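Local coordinates for universal stress protein (Pseudomonas aeruginosa UCBPP-PA14, PDB 7MQ5), which is of unknown function but, as a universal stress protein of the HUP clan, probably takes part in the bacterial response to stress, at residues L92-H97 with P122-K127; K114-A119 with V271-P276. All blocks are in the same frame, centred on the assembly; numbering follows the deposited sequence.

Contact 1 of 2, residues L92-H97 with P122-K127; sequences LIIKQH and PVLMTK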
loop_
_atom_site.group_PDB
_atom_site.type_symbol
_atom_site.label_atom_id
_atom_site.label_comp_id
_atom_site.label_asym_id
_atom_site.label_seq_id
_atom_site.Cartn_x
_atom_site.Cartn_y
_atom_site.Cartn_z
ATOM N N LEU A 92 -8.613 0.350 -5.049
ATOM C CA LEU A 92 -7.141 0.289 -4.936
ATOM C C LEU A 92 -6.580 1.088 -6.103
ATOM O O LEU A 92 -7.122 0.994 -7.206
ATOM C CB LEU A 92 -6.662 -1.165 -5.019
ATOM C CG LEU A 92 -5.152 -1.407 -5.057
ATOM C CD1 LEU A 92 -4.469 -0.968 -3.759
ATOM C CD2 LEU A 92 -4.863 -2.873 -5.324
ATOM N N ILE A 93 -5.533 1.851 -5.839
ATOM C CA ILE A 93 -4.724 2.516 -6.892
ATOM C C ILE A 93 -3.351 1.848 -6.890
ATOM O O ILE A 93 -2.760 1.736 -5.807
ATOM C CB ILE A 93 -4.604 4.022 -6.623
ATOM C CG1 ILE A 93 -5.970 4.706 -6.636
ATOM C CG2 ILE A 93 -3.635 4.669 -7.600
ATOM C CD1 ILE A 93 -5.968 6.113 -6.082
ATOM N N ILE A 94 -2.871 1.442 -8.059
ATOM C CA ILE A 94 -1.501 0.891 -8.198
ATOM C C ILE A 94 -0.710 1.859 -9.075
ATOM O O ILE A 94 -1.134 2.159 -10.214
ATOM C CB ILE A 94 -1.478 -0.527 -8.778
ATOM C CG1 ILE A 94 -2.387 -1.473 -7.989
ATOM C CG2 ILE A 94 -0.039 -1.028 -8.856
ATOM C CD1 ILE A 94 -2.388 -2.891 -8.525
ATOM N N LYS A 95 0.416 2.333 -8.540
ATOM C CA LYS A 95 1.292 3.241 -9.303
ATOM C C LYS A 95 2.749 2.856 -9.050
ATOM O O LYS A 95 3.124 2.601 -7.889
ATOM C CB LYS A 95 1.051 4.693 -8.901
ATOM C CG LYS A 95 1.894 5.650 -9.720
ATOM C CD LYS A 95 1.649 7.114 -9.491
ATOM C CE LYS A 95 2.611 7.968 -10.304
ATOM N NZ LYS A 95 4.028 7.778 -9.884
ATOM N N GLN A 96 3.547 2.861 -10.105
ATOM C CA GLN A 96 4.985 2.583 -9.947
ATOM C C GLN A 96 5.730 3.862 -9.569
ATOM O O GLN A 96 5.467 4.942 -10.129
ATOM C CB GLN A 96 5.555 1.985 -11.232
ATOM C CG GLN A 96 7.048 1.718 -11.143
ATOM C CD GLN A 96 7.591 0.821 -12.231
ATOM O OE1 GLN A 96 6.896 0.412 -13.167
ATOM N NE2 GLN A 96 8.868 0.515 -12.108
ATOM N N HIS A 97 6.659 3.707 -8.640
ATOM C CA HIS A 97 7.557 4.791 -8.199
ATOM C C HIS A 97 8.707 4.958 -9.186
ATOM O O HIS A 97 9.374 3.954 -9.502
ATOM C CB HIS A 97 8.108 4.445 -6.820
ATOM C CG HIS A 97 9.236 5.308 -6.391
ATOM N ND1 HIS A 97 10.473 4.790 -6.077
ATOM C CD2 HIS A 97 9.311 6.640 -6.217
ATOM C CE1 HIS A 97 11.272 5.776 -5.719
ATOM N NE2 HIS A 97 10.578 6.926 -5.791
ATOM N N PRO A 122 -6.869 2.489 -0.430
ATOM C CA PRO A 122 -5.524 1.927 -0.411
ATOM C C PRO A 122 -4.733 2.297 -1.676
ATOM O O PRO A 122 -5.290 2.344 -2.773
ATOM C CB PRO A 122 -5.791 0.411 -0.345
ATOM C CG PRO A 122 -7.111 0.305 0.391
ATOM C CD PRO A 122 -7.900 1.486 -0.118
ATOM N N VAL A 123 -3.454 2.588 -1.485
ATOM C CA VAL A 123 -2.534 2.865 -2.615
ATOM C C VAL A 123 -1.357 1.902 -2.526
ATOM O O VAL A 123 -0.712 1.834 -1.464
ATOM C CB VAL A 123 -2.015 4.310 -2.613
ATOM C CG1 VAL A 123 -1.045 4.522 -3.764
ATOM C CG2 VAL A 123 -3.156 5.314 -2.684
ATOM N N LEU A 124 -1.105 1.182 -3.612
ATOM C CA LEU A 124 0.087 0.326 -3.744
ATOM C C LEU A 124 1.103 1.076 -4.596
ATOM O O LEU A 124 0.864 1.310 -5.784
ATOM C CB LEU A 124 -0.300 -0.994 -4.409
ATOM C CG LEU A 124 0.856 -1.938 -4.713
ATOM C CD1 LEU A 124 1.587 -2.365 -3.444
ATOM C CD2 LEU A 124 0.357 -3.144 -5.487
HETATM N N MSE A 125 2.191 1.504 -3.961
HETATM C CA MSE A 125 3.310 2.133 -4.636
HETATM C C MSE A 125 4.332 1.042 -4.923
HETATM O O MSE A 125 4.883 0.471 -3.981
HETATM C CB MSE A 125 3.968 3.179 -3.736
HETATM C CG MSE A 125 3.095 4.365 -3.405
HETATM SE SE MSE A 125 2.633 5.438 -4.974
HETATM C CE MSE A 125 4.449 5.758 -5.657
ATOM N N THR A 126 4.551 0.718 -6.199
ATOM C CA THR A 126 5.510 -0.336 -6.510
ATOM C C THR A 126 6.912 0.274 -6.558
ATOM O O THR A 126 7.100 1.296 -7.231
ATOM C CB THR A 126 5.125 -1.136 -7.764
ATOM O OG1 THR A 126 5.407 -0.418 -8.968
ATOM C CG2 THR A 126 3.670 -1.548 -7.769
ATOM N N LYS A 127 7.860 -0.336 -5.843
ATOM C CA LYS A 127 9.233 0.220 -5.767
ATOM C C LYS A 127 10.295 -0.786 -6.207
ATOM O O LYS A 127 11.465 -0.379 -6.305
ATOM C CB LYS A 127 9.543 0.705 -4.349
ATOM C CG LYS A 127 8.579 1.753 -3.805
ATOM C CD LYS A 127 9.016 2.363 -2.490
ATOM C CE LYS A 127 10.117 3.382 -2.669
ATOM N NZ LYS A 127 10.585 3.926 -1.371
HETATM O O HOH W 1 9.751 1.139 -9.112
HETATM O O HOH W 2 11.897 2.491 -6.608
#

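Contact 2 of 2, residues K114-A119 with V271-P276; sequences KLLRFA and VLVLKP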
loop_
_atom_site.group_PDB
_atom_site.type_symbol
_atom_site.label_atom_id
_atom_site.label_comp_id
_atom_site.label_asym_id
_atom_site.label_seq_id
_atom_site.Cartn_x
_atom_site.Cartn_y
_atom_site.Cartn_z
ATOM N N LYS A 114 1.526 13.716 -2.723
ATOM C CA LYS A 114 0.161 14.301 -2.746
ATOM C C LYS A 114 -0.853 13.188 -3.043
ATOM O O LYS A 114 -1.936 13.202 -2.453
ATOM C CB LYS A 114 0.112 15.458 -3.742
ATOM C CG LYS A 114 0.869 16.690 -3.264
ATOM C CD LYS A 114 0.882 17.841 -4.237
ATOM C CE LYS A 114 1.619 19.043 -3.686
ATOM N NZ LYS A 114 1.706 20.122 -4.691
ATOM N N LEU A 115 -0.492 12.246 -3.910
ATOM C CA LEU A 115 -1.398 11.105 -4.184
ATOM C C LEU A 115 -1.626 10.330 -2.881
ATOM O O LEU A 115 -2.780 9.994 -2.555
ATOM C CB LEU A 115 -0.780 10.194 -5.249
ATOM C CG LEU A 115 -1.539 8.898 -5.510
ATOM C CD1 LEU A 115 -2.947 9.177 -5.993
ATOM C CD2 LEU A 115 -0.782 8.026 -6.495
ATOM N N LEU A 116 -0.547 10.012 -2.174
ATOM C CA LEU A 116 -0.706 9.223 -0.925
ATOM C C LEU A 116 -1.488 9.991 0.140
ATOM O O LEU A 116 -2.236 9.372 0.896
ATOM C CB LEU A 116 0.672 8.852 -0.386
ATOM C CG LEU A 116 1.428 7.819 -1.208
ATOM C CD1 LEU A 116 2.824 7.620 -0.660
ATOM C CD2 LEU A 116 0.678 6.500 -1.261
ATOM N N ARG A 117 -1.300 11.304 0.205
ATOM C CA ARG A 117 -1.999 12.133 1.211
ATOM C C ARG A 117 -3.509 12.122 0.956
ATOM O O ARG A 117 -4.274 11.811 1.889
ATOM C CB ARG A 117 -1.420 13.548 1.124
ATOM C CG ARG A 117 -2.023 14.544 2.096
ATOM C CD ARG A 117 -1.166 15.797 2.143
ATOM N NE ARG A 117 0.210 15.494 2.522
ATOM C CZ ARG A 117 1.284 15.575 1.735
ATOM N NH1 ARG A 117 1.195 16.010 0.488
ATOM N NH2 ARG A 117 2.468 15.249 2.223
ATOM N N PHE A 118 -3.906 12.340 -0.299
ATOM C CA PHE A 118 -5.342 12.593 -0.600
ATOM C C PHE A 118 -6.116 11.381 -1.104
ATOM O O PHE A 118 -7.346 11.489 -1.154
ATOM C CB PHE A 118 -5.451 13.781 -1.557
ATOM C CG PHE A 118 -5.039 15.072 -0.901
ATOM C CD1 PHE A 118 -5.821 15.630 0.102
ATOM C CD2 PHE A 118 -3.856 15.702 -1.244
ATOM C CE1 PHE A 118 -5.438 16.804 0.737
ATOM C CE2 PHE A 118 -3.478 16.878 -0.616
ATOM C CZ PHE A 118 -4.266 17.425 0.375
ATOM N N ALA A 119 -5.455 10.284 -1.459
ATOM C CA ALA A 119 -6.233 9.155 -2.017
ATOM C C ALA A 119 -7.196 8.606 -0.974
ATOM O O ALA A 119 -6.769 8.212 0.111
ATOM C CB ALA A 119 -5.305 8.081 -2.502
ATOM N N VAL A 271 5.125 -0.843 -1.414
ATOM C CA VAL A 271 4.466 -0.422 -0.156
ATOM C C VAL A 271 2.967 -0.272 -0.409
ATOM O O VAL A 271 2.567 0.473 -1.324
ATOM C CB VAL A 271 5.066 0.878 0.421
ATOM C CG1 VAL A 271 4.546 1.147 1.833
ATOM C CG2 VAL A 271 6.588 0.864 0.429
ATOM N N LEU A 272 2.169 -0.976 0.387
ATOM C CA LEU A 272 0.703 -0.802 0.385
ATOM C C LEU A 272 0.368 0.114 1.557
ATOM O O LEU A 272 0.666 -0.256 2.715
ATOM C CB LEU A 272 -0.003 -2.149 0.513
ATOM C CG LEU A 272 -1.522 -2.063 0.553
ATOM C CD1 LEU A 272 -2.080 -1.482 -0.731
ATOM C CD2 LEU A 272 -2.153 -3.409 0.847
ATOM N N VAL A 273 -0.194 1.272 1.256
ATOM C CA VAL A 273 -0.494 2.310 2.273
ATOM C C VAL A 273 -1.995 2.330 2.562
ATOM O O VAL A 273 -2.792 2.612 1.651
ATOM C CB VAL A 273 -0.002 3.676 1.773
ATOM C CG1 VAL A 273 -0.293 4.755 2.799
ATOM C CG2 VAL A 273 1.478 3.633 1.424
ATOM N N LEU A 274 -2.338 2.013 3.806
ATOM C CA LEU A 274 -3.730 2.013 4.288
ATOM C C LEU A 274 -3.933 3.203 5.222
ATOM O O LEU A 274 -2.963 3.650 5.842
ATOM C CB LEU A 274 -4.008 0.699 5.020
ATOM C CG LEU A 274 -3.722 -0.559 4.210
ATOM C CD1 LEU A 274 -3.989 -1.795 5.040
ATOM C CD2 LEU A 274 -4.532 -0.590 2.929
ATOM N N LYS A 275 -5.165 3.675 5.309
ATOM C CA LYS A 275 -5.507 4.790 6.215
ATOM C C LYS A 275 -6.629 4.360 7.142
ATOM O O LYS A 275 -7.401 3.466 6.811
ATOM C CB LYS A 275 -5.944 6.028 5.436
ATOM C CG LYS A 275 -4.923 6.565 4.443
ATOM C CD LYS A 275 -5.346 7.886 3.860
ATOM C CE LYS A 275 -4.338 8.493 2.900
ATOM N NZ LYS A 275 -4.340 7.867 1.554
ATOM N N PRO A 276 -6.740 4.995 8.328
ATOM C CA PRO A 276 -7.850 4.713 9.232
ATOM C C PRO A 276 -9.193 4.981 8.545
ATOM O O PRO A 276 -9.292 5.889 7.741
ATOM C CB PRO A 276 -7.641 5.699 10.389
ATOM C CG PRO A 276 -6.168 5.999 10.363
ATOM C CD PRO A 276 -5.799 5.968 8.896
#

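Contact 1 of 2, residues L92-H97 with P122-K127
Ile93 to Gln96 pair in parallel register with Val123 to Thr126, the strand axes 4.7 Å apart at 18°, and five backbone hydrogen bonds run from Ile93 N to Pro122 O at one end to His97 N to Thr126 O at the other. These are the two strands of a beta-alpha-beta unit, joined through the helix 110-118 inside the central sheet, with strand 9-13 beside 92-96 and strand 270-274 beside 123-126. On one face Ile94 and Leu124 lie side by side and point the same way, Ile94 CG2 4.0 Å from Leu124 CD2. The same methyl also meets Thr126 CG2 at 3.9 Å. The Thr126 hydroxyl takes the crowded position between its own N and carbonyl carbon (chi1 77°), which sets OG1 against the neighbouring strand, 3.3 Å from Gln96 CB. Gln96 extends across Thr126 at about a right angle; its amide bonds to Glu20 and to the backbone N of Leu22. The other face carries Ile93, Val123, Lys95 and Met125, a selenomethionine packed on the helix. Lys95 turns its amine to Asp112 in a salt bridge and to Gln96 O. Beyond the strands, Lys127 CE approaches the His97 ring obliquely, 3.7 Å from ND1, and Lys127 NZ is held by backbone carbonyls, among them Leu267 O. A water in the ring plane joins ND1 to Lys127 O, while NE2 bonds to Ile107 O; a second water links Gln96 NE2, His97 O and Thr126 O. The hydrocarbon pairing thus passes, at the C-terminal strand ends, into a largely buried polar cluster, where water, backbone carbonyls, a backbone N-H and acidic residues satisfy Lys95 NZ, the Gln96 amide and both His97 nitrogens.

Contact 2 of 2, residues K114-A119 with V271-P276
Val273 and Lys275 reach from the strand 271-274 and the turn after it to the last turn of the helix that ends at Phe118. Val273 is the first residue of its segment to touch the helix, its side chain directed toward it. Its CG2 branch, anti to the carbonyl carbon, meets Leu116 CD2 at 4.0 Å, and the two side chains cross at about a right angle. Leu116 reaches the strand with this one branch and also packs on Val123 and Met125, so it sits over two adjacent strands. Past the strand, Lys275 again points toward the helix. Its chain is extended through CE and then bends at the last torsion (chi4 77°), which places NZ between two carbonyls. One bond, 2.7 Å from Lys275 NZ to Leu116 O, comes in tilted 21° from the carbonyl plane. The other, 2.8 Å from Lys275 NZ to Ala119 O, lies in the plane of its carbonyl, on a lone pair. Close by, Lys275 CE stands 3.5 Å from Arg117 O, a contact without a hydrogen bond. Ala119 is the first residue to leave the helical conformation, and its CB is 4.2 Å from Lys275 NZ. Pro276 then occupies the N-cap position of the C-terminal helix 277-287. Chemically, the ammonium group of Lys275, presumably charged, bridges Leu116 O, in the last turn of the helix, and Ala119 O, just past it, and probably interacts favourably with the negative end of the helix dipole in this buried setting.

In the fold
From the N terminus, the chain forms the strands 9-13, 37-43 and 67-72 before reaching 92-96. The helix 110-118 then carries it over the sheet to 123-126, and contact 1 closes this beta-alpha-beta unit. Contact 2 closes a far longer loop, of about 150 residues, in which the chain builds the strands 136-141, 171-178, 218-222 and 240-244 before returning as 270-274. The two contacts cross: 114-119 lies between the segments of contact 1, and its partner 271-276 follows both. Strand 270-274 runs antiparallel beside 123-126, bonded through Val123 and Met125, and so joins the two parallel halves of the ten-stranded sheet, with the helix 110-118 packed over this junction.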